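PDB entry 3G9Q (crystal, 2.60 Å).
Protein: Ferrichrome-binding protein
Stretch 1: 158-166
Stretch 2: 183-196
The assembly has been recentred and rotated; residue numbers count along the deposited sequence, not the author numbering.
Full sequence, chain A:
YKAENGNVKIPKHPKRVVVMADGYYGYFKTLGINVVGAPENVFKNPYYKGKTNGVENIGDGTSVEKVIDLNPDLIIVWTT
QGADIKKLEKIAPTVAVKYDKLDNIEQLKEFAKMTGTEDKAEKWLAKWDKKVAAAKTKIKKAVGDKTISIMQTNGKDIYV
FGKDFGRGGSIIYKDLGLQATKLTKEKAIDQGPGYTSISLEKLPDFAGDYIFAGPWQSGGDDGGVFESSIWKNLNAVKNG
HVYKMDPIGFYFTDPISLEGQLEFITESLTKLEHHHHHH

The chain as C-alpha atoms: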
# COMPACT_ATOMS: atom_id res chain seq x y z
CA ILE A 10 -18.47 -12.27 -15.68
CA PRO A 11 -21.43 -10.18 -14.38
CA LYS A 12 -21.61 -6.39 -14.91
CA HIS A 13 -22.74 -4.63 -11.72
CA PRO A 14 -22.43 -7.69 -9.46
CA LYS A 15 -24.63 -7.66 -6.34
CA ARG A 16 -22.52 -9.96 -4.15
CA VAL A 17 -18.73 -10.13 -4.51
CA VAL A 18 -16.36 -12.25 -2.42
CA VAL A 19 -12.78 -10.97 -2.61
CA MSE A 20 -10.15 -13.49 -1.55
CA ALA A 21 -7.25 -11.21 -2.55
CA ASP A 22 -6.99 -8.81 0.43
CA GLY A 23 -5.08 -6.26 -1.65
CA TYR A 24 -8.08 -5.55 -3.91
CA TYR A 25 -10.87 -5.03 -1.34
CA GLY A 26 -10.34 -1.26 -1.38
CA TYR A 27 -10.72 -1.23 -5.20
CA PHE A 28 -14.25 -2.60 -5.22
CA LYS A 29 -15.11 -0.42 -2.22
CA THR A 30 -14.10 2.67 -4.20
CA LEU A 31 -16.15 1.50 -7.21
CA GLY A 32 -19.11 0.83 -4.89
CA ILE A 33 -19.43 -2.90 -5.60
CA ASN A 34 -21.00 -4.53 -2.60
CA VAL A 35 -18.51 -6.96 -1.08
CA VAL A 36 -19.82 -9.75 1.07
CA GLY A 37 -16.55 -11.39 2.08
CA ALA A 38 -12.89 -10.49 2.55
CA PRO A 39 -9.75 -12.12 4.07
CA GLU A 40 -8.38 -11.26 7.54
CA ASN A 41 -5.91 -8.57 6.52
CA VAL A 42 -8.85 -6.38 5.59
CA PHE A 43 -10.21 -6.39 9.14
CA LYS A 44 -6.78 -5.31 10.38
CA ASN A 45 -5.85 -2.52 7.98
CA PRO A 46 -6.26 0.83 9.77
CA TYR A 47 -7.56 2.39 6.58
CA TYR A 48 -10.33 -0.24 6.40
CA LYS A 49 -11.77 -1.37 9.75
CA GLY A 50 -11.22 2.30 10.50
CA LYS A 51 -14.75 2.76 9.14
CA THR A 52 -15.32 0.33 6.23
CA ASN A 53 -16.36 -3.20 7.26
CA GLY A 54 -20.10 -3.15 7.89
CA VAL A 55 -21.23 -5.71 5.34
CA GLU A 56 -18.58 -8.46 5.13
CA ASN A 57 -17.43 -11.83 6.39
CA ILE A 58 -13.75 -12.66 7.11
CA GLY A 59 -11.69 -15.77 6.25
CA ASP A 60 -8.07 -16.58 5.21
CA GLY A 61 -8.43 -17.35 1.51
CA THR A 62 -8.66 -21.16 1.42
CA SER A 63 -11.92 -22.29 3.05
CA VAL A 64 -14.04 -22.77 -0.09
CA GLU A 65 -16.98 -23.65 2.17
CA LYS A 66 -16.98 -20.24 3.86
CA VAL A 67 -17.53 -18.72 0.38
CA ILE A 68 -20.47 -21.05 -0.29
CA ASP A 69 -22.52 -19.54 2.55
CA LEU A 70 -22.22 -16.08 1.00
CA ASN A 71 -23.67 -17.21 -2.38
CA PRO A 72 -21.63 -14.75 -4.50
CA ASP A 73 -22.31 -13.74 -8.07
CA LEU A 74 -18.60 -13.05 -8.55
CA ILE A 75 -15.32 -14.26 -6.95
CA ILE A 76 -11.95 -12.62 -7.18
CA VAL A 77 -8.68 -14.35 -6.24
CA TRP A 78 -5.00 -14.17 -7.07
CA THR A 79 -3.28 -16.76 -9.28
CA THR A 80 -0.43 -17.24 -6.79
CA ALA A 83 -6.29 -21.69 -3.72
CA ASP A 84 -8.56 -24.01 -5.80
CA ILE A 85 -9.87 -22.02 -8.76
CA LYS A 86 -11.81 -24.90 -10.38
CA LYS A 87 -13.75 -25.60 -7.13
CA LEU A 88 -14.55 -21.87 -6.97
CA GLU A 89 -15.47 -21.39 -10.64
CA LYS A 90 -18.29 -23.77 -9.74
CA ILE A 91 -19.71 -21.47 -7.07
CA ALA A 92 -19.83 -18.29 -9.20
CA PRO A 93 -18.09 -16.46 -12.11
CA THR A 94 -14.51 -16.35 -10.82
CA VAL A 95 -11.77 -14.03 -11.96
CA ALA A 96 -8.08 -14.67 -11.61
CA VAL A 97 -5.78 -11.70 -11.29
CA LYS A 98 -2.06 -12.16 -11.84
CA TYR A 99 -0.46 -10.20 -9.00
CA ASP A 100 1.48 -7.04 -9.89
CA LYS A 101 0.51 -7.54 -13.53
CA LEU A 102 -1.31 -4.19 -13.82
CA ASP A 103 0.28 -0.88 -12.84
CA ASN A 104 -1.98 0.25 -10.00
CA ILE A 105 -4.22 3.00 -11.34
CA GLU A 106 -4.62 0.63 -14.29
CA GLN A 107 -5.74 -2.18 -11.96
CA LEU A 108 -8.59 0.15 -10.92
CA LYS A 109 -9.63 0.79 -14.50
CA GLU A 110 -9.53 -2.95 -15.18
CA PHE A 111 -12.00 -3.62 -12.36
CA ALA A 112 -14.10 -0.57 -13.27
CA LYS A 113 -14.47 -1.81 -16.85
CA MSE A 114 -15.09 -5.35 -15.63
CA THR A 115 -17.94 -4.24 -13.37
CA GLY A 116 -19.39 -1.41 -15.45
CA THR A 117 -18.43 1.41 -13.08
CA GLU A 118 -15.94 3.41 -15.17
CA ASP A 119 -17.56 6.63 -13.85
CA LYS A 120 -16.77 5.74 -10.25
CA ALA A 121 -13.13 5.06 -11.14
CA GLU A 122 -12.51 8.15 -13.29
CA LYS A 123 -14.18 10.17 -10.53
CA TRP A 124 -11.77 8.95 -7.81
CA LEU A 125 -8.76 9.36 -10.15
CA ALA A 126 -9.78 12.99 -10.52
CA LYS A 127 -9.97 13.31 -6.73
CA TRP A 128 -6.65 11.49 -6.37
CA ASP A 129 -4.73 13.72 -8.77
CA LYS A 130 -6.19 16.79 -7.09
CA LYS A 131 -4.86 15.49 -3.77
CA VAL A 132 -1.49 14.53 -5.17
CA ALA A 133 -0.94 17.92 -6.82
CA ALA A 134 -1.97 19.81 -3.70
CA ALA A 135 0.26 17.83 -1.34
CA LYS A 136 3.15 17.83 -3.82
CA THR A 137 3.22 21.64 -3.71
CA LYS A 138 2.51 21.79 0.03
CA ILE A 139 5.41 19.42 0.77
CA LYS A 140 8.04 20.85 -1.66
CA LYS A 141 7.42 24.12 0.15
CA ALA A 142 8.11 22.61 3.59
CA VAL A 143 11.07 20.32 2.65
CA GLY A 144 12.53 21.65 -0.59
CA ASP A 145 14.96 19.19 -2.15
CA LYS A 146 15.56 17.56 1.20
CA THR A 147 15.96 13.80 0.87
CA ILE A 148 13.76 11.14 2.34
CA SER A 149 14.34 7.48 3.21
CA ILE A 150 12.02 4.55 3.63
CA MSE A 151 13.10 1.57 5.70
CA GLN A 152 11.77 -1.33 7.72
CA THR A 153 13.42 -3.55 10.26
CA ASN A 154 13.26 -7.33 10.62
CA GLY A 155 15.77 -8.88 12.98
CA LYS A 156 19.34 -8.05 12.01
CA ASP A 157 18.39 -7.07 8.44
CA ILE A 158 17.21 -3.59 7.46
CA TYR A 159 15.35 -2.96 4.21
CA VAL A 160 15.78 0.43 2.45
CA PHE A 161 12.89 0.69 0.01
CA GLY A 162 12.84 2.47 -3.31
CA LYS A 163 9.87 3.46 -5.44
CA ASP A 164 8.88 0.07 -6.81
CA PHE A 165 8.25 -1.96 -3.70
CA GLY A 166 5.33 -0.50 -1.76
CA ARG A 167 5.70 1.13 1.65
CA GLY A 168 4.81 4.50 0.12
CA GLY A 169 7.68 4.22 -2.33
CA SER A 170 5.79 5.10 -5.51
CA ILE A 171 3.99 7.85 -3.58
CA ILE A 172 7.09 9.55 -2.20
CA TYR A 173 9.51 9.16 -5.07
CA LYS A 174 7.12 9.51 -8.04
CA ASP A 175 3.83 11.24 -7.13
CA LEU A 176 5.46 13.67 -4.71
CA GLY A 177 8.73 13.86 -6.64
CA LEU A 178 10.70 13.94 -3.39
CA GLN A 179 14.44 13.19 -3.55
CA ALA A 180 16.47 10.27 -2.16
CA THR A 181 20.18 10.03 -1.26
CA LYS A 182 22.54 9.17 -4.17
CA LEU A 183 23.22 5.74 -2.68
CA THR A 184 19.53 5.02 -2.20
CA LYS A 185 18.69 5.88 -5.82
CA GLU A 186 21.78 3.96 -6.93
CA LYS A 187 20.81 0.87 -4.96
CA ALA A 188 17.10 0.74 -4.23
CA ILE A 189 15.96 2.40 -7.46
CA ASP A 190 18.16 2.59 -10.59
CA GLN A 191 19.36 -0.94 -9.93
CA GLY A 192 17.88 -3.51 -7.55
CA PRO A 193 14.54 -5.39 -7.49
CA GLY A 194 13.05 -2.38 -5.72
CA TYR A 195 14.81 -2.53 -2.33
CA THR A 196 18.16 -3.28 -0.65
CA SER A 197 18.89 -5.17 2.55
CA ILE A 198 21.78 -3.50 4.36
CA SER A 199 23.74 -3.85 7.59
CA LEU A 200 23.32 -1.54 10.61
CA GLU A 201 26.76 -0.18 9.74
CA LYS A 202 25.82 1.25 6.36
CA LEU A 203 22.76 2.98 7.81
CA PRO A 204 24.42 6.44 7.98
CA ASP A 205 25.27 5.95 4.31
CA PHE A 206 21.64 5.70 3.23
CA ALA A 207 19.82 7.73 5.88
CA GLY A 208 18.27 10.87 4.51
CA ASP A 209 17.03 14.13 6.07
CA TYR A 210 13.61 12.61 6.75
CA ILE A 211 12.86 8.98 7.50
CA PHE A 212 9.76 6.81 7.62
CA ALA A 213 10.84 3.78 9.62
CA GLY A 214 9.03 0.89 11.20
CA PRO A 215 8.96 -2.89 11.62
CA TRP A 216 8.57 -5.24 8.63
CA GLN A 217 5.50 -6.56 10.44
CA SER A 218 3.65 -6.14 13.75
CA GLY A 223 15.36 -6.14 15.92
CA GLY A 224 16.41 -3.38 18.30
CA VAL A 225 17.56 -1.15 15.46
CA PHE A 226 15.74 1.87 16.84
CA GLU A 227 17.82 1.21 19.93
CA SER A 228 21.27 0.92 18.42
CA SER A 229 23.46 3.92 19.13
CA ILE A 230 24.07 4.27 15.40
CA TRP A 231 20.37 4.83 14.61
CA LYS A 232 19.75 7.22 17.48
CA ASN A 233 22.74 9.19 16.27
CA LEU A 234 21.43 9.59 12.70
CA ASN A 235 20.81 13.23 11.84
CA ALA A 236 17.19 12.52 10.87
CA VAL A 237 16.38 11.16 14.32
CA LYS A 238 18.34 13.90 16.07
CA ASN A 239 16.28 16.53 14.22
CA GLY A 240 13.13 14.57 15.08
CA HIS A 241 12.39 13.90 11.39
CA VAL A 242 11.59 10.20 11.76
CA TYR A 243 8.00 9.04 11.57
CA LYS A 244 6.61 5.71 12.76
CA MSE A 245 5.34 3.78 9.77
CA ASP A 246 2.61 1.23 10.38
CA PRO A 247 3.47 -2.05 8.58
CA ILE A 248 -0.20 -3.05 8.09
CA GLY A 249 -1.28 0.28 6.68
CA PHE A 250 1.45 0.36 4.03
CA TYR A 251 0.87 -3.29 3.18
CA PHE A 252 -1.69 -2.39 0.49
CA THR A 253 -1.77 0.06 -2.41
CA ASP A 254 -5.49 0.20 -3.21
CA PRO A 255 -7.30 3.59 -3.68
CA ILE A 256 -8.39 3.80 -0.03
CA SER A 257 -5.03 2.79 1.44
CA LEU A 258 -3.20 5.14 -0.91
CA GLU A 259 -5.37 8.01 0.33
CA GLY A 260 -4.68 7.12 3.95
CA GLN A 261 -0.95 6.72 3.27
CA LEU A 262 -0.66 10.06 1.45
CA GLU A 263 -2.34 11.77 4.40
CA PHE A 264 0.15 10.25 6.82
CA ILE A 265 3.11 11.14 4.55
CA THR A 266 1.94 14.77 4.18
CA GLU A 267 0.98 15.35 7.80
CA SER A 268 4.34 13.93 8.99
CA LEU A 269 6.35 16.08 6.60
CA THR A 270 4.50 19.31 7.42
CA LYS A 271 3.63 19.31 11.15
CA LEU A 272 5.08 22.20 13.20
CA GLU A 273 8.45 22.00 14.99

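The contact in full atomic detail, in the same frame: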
# COMPACT_ATOMS: atom_id res chain seq x y z
N ILE A 158 17.94 -4.85 7.61
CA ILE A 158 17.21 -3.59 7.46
C ILE A 158 16.97 -3.38 5.97
O ILE A 158 17.90 -3.42 5.16
CB ILE A 158 18.02 -2.40 8.02
CG1 ILE A 158 18.26 -2.58 9.51
CG2 ILE A 158 17.29 -1.10 7.75
CD1 ILE A 158 19.34 -1.69 10.11
N TYR A 159 15.71 -3.16 5.61
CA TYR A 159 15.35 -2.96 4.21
C TYR A 159 15.18 -1.46 3.88
O TYR A 159 14.44 -0.76 4.57
CB TYR A 159 14.06 -3.74 3.87
CG TYR A 159 14.01 -5.18 4.39
CD1 TYR A 159 13.16 -5.53 5.45
CD2 TYR A 159 14.80 -6.18 3.82
CE1 TYR A 159 13.10 -6.86 5.94
CE2 TYR A 159 14.76 -7.51 4.31
CZ TYR A 159 13.91 -7.84 5.37
OH TYR A 159 13.86 -9.13 5.85
N VAL A 160 15.90 -0.97 2.88
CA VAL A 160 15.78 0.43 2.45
C VAL A 160 15.01 0.37 1.15
O VAL A 160 15.55 -0.04 0.12
CB VAL A 160 17.16 1.12 2.22
CG1 VAL A 160 18.07 0.19 1.44
CG2 VAL A 160 16.99 2.42 1.47
N PHE A 161 13.73 0.76 1.19
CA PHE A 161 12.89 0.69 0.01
C PHE A 161 13.07 1.80 -1.00
O PHE A 161 13.53 2.89 -0.68
CB PHE A 161 11.42 0.63 0.42
CG PHE A 161 11.11 -0.53 1.30
CD1 PHE A 161 11.06 -0.38 2.68
CD2 PHE A 161 10.92 -1.80 0.75
CE1 PHE A 161 10.84 -1.49 3.51
CE2 PHE A 161 10.71 -2.90 1.57
CZ PHE A 161 10.67 -2.75 2.95
N GLY A 162 12.73 1.49 -2.25
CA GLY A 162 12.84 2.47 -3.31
C GLY A 162 11.43 2.89 -3.70
O GLY A 162 10.57 3.05 -2.83
N LYS A 163 11.18 3.04 -4.99
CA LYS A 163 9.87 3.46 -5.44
C LYS A 163 9.01 2.33 -5.98
O LYS A 163 7.80 2.47 -6.12
CB LYS A 163 10.01 4.55 -6.52
CG LYS A 163 10.65 4.10 -7.82
CD LYS A 163 10.74 5.28 -8.80
CE LYS A 163 11.33 4.84 -10.14
NZ LYS A 163 11.34 5.93 -11.17
N ASP A 164 9.63 1.19 -6.26
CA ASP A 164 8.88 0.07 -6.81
C ASP A 164 8.71 -1.11 -5.89
O ASP A 164 8.80 -2.25 -6.32
CB ASP A 164 9.53 -0.36 -8.13
CG ASP A 164 9.25 0.60 -9.26
OD1 ASP A 164 9.98 1.60 -9.43
OD2 ASP A 164 8.25 0.36 -9.98
N PHE A 165 8.42 -0.85 -4.62
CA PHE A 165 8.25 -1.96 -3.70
C PHE A 165 7.29 -1.68 -2.55
O PHE A 165 7.44 -2.24 -1.46
CB PHE A 165 9.60 -2.39 -3.14
CG PHE A 165 9.79 -3.86 -3.12
CD1 PHE A 165 10.12 -4.54 -4.28
CD2 PHE A 165 9.55 -4.59 -1.96
CE1 PHE A 165 10.19 -5.94 -4.29
CE2 PHE A 165 9.62 -5.99 -1.96
CZ PHE A 165 9.94 -6.67 -3.12
N GLY A 166 6.30 -0.82 -2.79
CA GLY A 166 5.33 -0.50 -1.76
C GLY A 166 5.91 0.38 -0.67
O GLY A 166 6.90 1.08 -0.88
N LEU A 183 23.07 7.15 -2.92
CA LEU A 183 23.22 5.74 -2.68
C LEU A 183 21.88 5.01 -2.67
O LEU A 183 21.80 3.85 -3.07
CB LEU A 183 23.92 5.53 -1.35
CG LEU A 183 24.60 4.17 -1.17
CD1 LEU A 183 25.71 4.03 -2.19
CD2 LEU A 183 25.15 4.09 0.23
N THR A 184 20.83 5.68 -2.22
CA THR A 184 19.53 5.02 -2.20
C THR A 184 18.99 4.89 -3.62
O THR A 184 18.44 3.86 -3.97
CB THR A 184 18.51 5.75 -1.31
OG1 THR A 184 19.00 5.85 0.03
CG2 THR A 184 17.20 4.98 -1.28
N LYS A 185 19.15 5.93 -4.43
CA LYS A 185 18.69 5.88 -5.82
C LYS A 185 19.52 4.82 -6.54
O LYS A 185 18.99 3.97 -7.26
CB LYS A 185 18.90 7.23 -6.49
CG LYS A 185 18.39 7.34 -7.91
CD LYS A 185 18.51 8.78 -8.38
CE LYS A 185 17.67 9.10 -9.61
NZ LYS A 185 18.11 8.43 -10.88
N GLU A 186 20.83 4.88 -6.33
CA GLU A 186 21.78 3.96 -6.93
C GLU A 186 21.48 2.50 -6.59
O GLU A 186 21.60 1.63 -7.43
CB GLU A 186 23.20 4.29 -6.47
CG GLU A 186 24.32 3.46 -7.11
CD GLU A 186 25.71 3.77 -6.53
OE1 GLU A 186 26.06 4.98 -6.46
OE2 GLU A 186 26.44 2.83 -6.14
N LYS A 187 21.06 2.24 -5.36
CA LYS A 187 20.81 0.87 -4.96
C LYS A 187 19.37 0.40 -4.96
O LYS A 187 19.06 -0.64 -5.55
CB LYS A 187 21.42 0.62 -3.58
CG LYS A 187 22.94 0.78 -3.53
CD LYS A 187 23.65 -0.13 -4.52
CE LYS A 187 25.13 -0.25 -4.19
NZ LYS A 187 25.36 -0.94 -2.89
N ALA A 188 18.49 1.14 -4.31
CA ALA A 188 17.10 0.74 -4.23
C ALA A 188 16.23 1.17 -5.41
O ALA A 188 15.07 0.78 -5.48
CB ALA A 188 16.50 1.22 -2.93
N ILE A 189 16.76 1.98 -6.32
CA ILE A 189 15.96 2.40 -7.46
C ILE A 189 16.55 2.01 -8.81
O ILE A 189 16.17 1.00 -9.39
CB ILE A 189 15.70 3.93 -7.46
CG1 ILE A 189 14.87 4.32 -6.23
CG2 ILE A 189 14.93 4.33 -8.70
CD1 ILE A 189 14.89 5.81 -5.89
N ASP A 190 17.50 2.81 -9.29
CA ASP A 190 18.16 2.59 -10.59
C ASP A 190 18.88 1.25 -10.75
O ASP A 190 19.61 1.06 -11.72
CB ASP A 190 19.18 3.70 -10.82
CG ASP A 190 18.58 5.08 -10.68
OD1 ASP A 190 19.36 6.05 -10.53
OD2 ASP A 190 17.33 5.18 -10.72
N GLN A 191 18.66 0.32 -9.83
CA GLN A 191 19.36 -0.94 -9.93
C GLN A 191 18.58 -2.15 -9.44
O GLN A 191 18.02 -2.89 -10.24
CB GLN A 191 20.68 -0.83 -9.18
CG GLN A 191 21.59 -2.02 -9.26
CD GLN A 191 22.87 -1.80 -8.47
OE1 GLN A 191 23.59 -0.83 -8.71
NE2 GLN A 191 23.15 -2.69 -7.53
N GLY A 192 18.55 -2.35 -8.12
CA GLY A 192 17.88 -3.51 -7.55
C GLY A 192 16.47 -3.90 -7.97
O GLY A 192 15.91 -3.38 -8.93
N PRO A 193 15.89 -4.88 -7.25
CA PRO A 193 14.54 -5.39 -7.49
C PRO A 193 13.50 -4.47 -6.86
O PRO A 193 12.31 -4.79 -6.83
CB PRO A 193 14.56 -6.75 -6.80
CG PRO A 193 15.46 -6.49 -5.62
CD PRO A 193 16.60 -5.72 -6.27
N GLY A 194 13.96 -3.33 -6.34
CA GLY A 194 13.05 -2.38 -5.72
C GLY A 194 13.41 -2.04 -4.29
O GLY A 194 12.81 -1.14 -3.71
N TYR A 195 14.36 -2.77 -3.71
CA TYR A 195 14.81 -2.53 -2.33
C TYR A 195 16.24 -3.05 -2.15
O TYR A 195 16.82 -3.61 -3.07
CB TYR A 195 13.86 -3.19 -1.32
CG TYR A 195 14.09 -4.66 -1.13
CD1 TYR A 195 14.94 -5.12 -0.12
CD2 TYR A 195 13.52 -5.60 -2.00
CE1 TYR A 195 15.22 -6.47 0.01
CE2 TYR A 195 13.79 -6.95 -1.88
CZ TYR A 195 14.64 -7.38 -0.87
OH TYR A 195 14.93 -8.72 -0.74
N THR A 196 16.80 -2.84 -0.96
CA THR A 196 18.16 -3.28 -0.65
C THR A 196 18.25 -3.59 0.83
O THR A 196 17.88 -2.76 1.67
CB THR A 196 19.23 -2.17 -0.93
OG1 THR A 196 19.14 -1.72 -2.29
CG2 THR A 196 20.64 -2.69 -0.67

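Backbone hydrogen bonds hold the two stretches of this ferrichrome-binding protein together, with apolar packing on either side of them. The straightest is from Val 160 N to Thr 196 O, 2.9 Å long with an angle of 174° at the hydrogen, so the amide points almost exactly at its acceptor. The return bond, Thr 196 N to Val 160 O, is weak: 3.3 Å and bent to 135°. Two residues further along, Gly 162 N donates to Gly 194 O at 3.0 Å. The chains here run antiparallel, pairing Val 160 with Thr 196 and Phe 161 with Tyr 195, although the pairing is loose. Long CA-H...O contacts supplement it, from Tyr 159 CA to Thr 196 O and from Tyr 195 CA to Val 160 O, each 3.6 Å.

Gly 162 and Gly 194 sit where the other stretch leaves no room for a CB. The CA of Gly 162 lies 3.5 Å from Ala 188 O in a CA-H...O contact, and a CB at this position would clash with that same oxygen. At Gly 194 a CB would run into the ring of Phe 165 and Asp 164 O; its phi of 123° also calls for glycine.

The helix bearing Thr 184 and Ala 188 crosses the strand at a steep angle, 100° between their N-to-C directions, with the axes 8.4 Å apart at closest approach. Val 160 fills the space between: its CG2 meets Thr 184 CG2 at 3.8 Å, while its CG1 lies 3.5 Å from Thr 196 CB, the two side chains sharing one face of the sheet. Ala 188 points its CB toward the strand, 3.4 Å from Val 160 O. The helix widens into a pi-type turn at 185-189, and Ile 189 in that turn packs its CG1 4.0 Å from Gly 162 CA and its CG2 3.9 Å from Lys 163 CE, the aliphatic part of the lysine serving as the apolar partner.

On the other face Tyr 195 gathers three aromatic neighbours. Its CB lies 3.9 Å from Phe 161 CD2, and its CE1 is 3.8 Å from Tyr 159 CD2, the two tyrosine rings meeting obliquely. Toward Phe 165 it presents an edge to the ring face, with Tyr 195 CD2 3.9 Å from Phe 165 CZ and centroids 5.0 Å apart. Phe 165 also covers the turn before Tyr 195, its CD1 3.4 Å from Pro 193 O and its CB 3.5 Å from Gly 194 O.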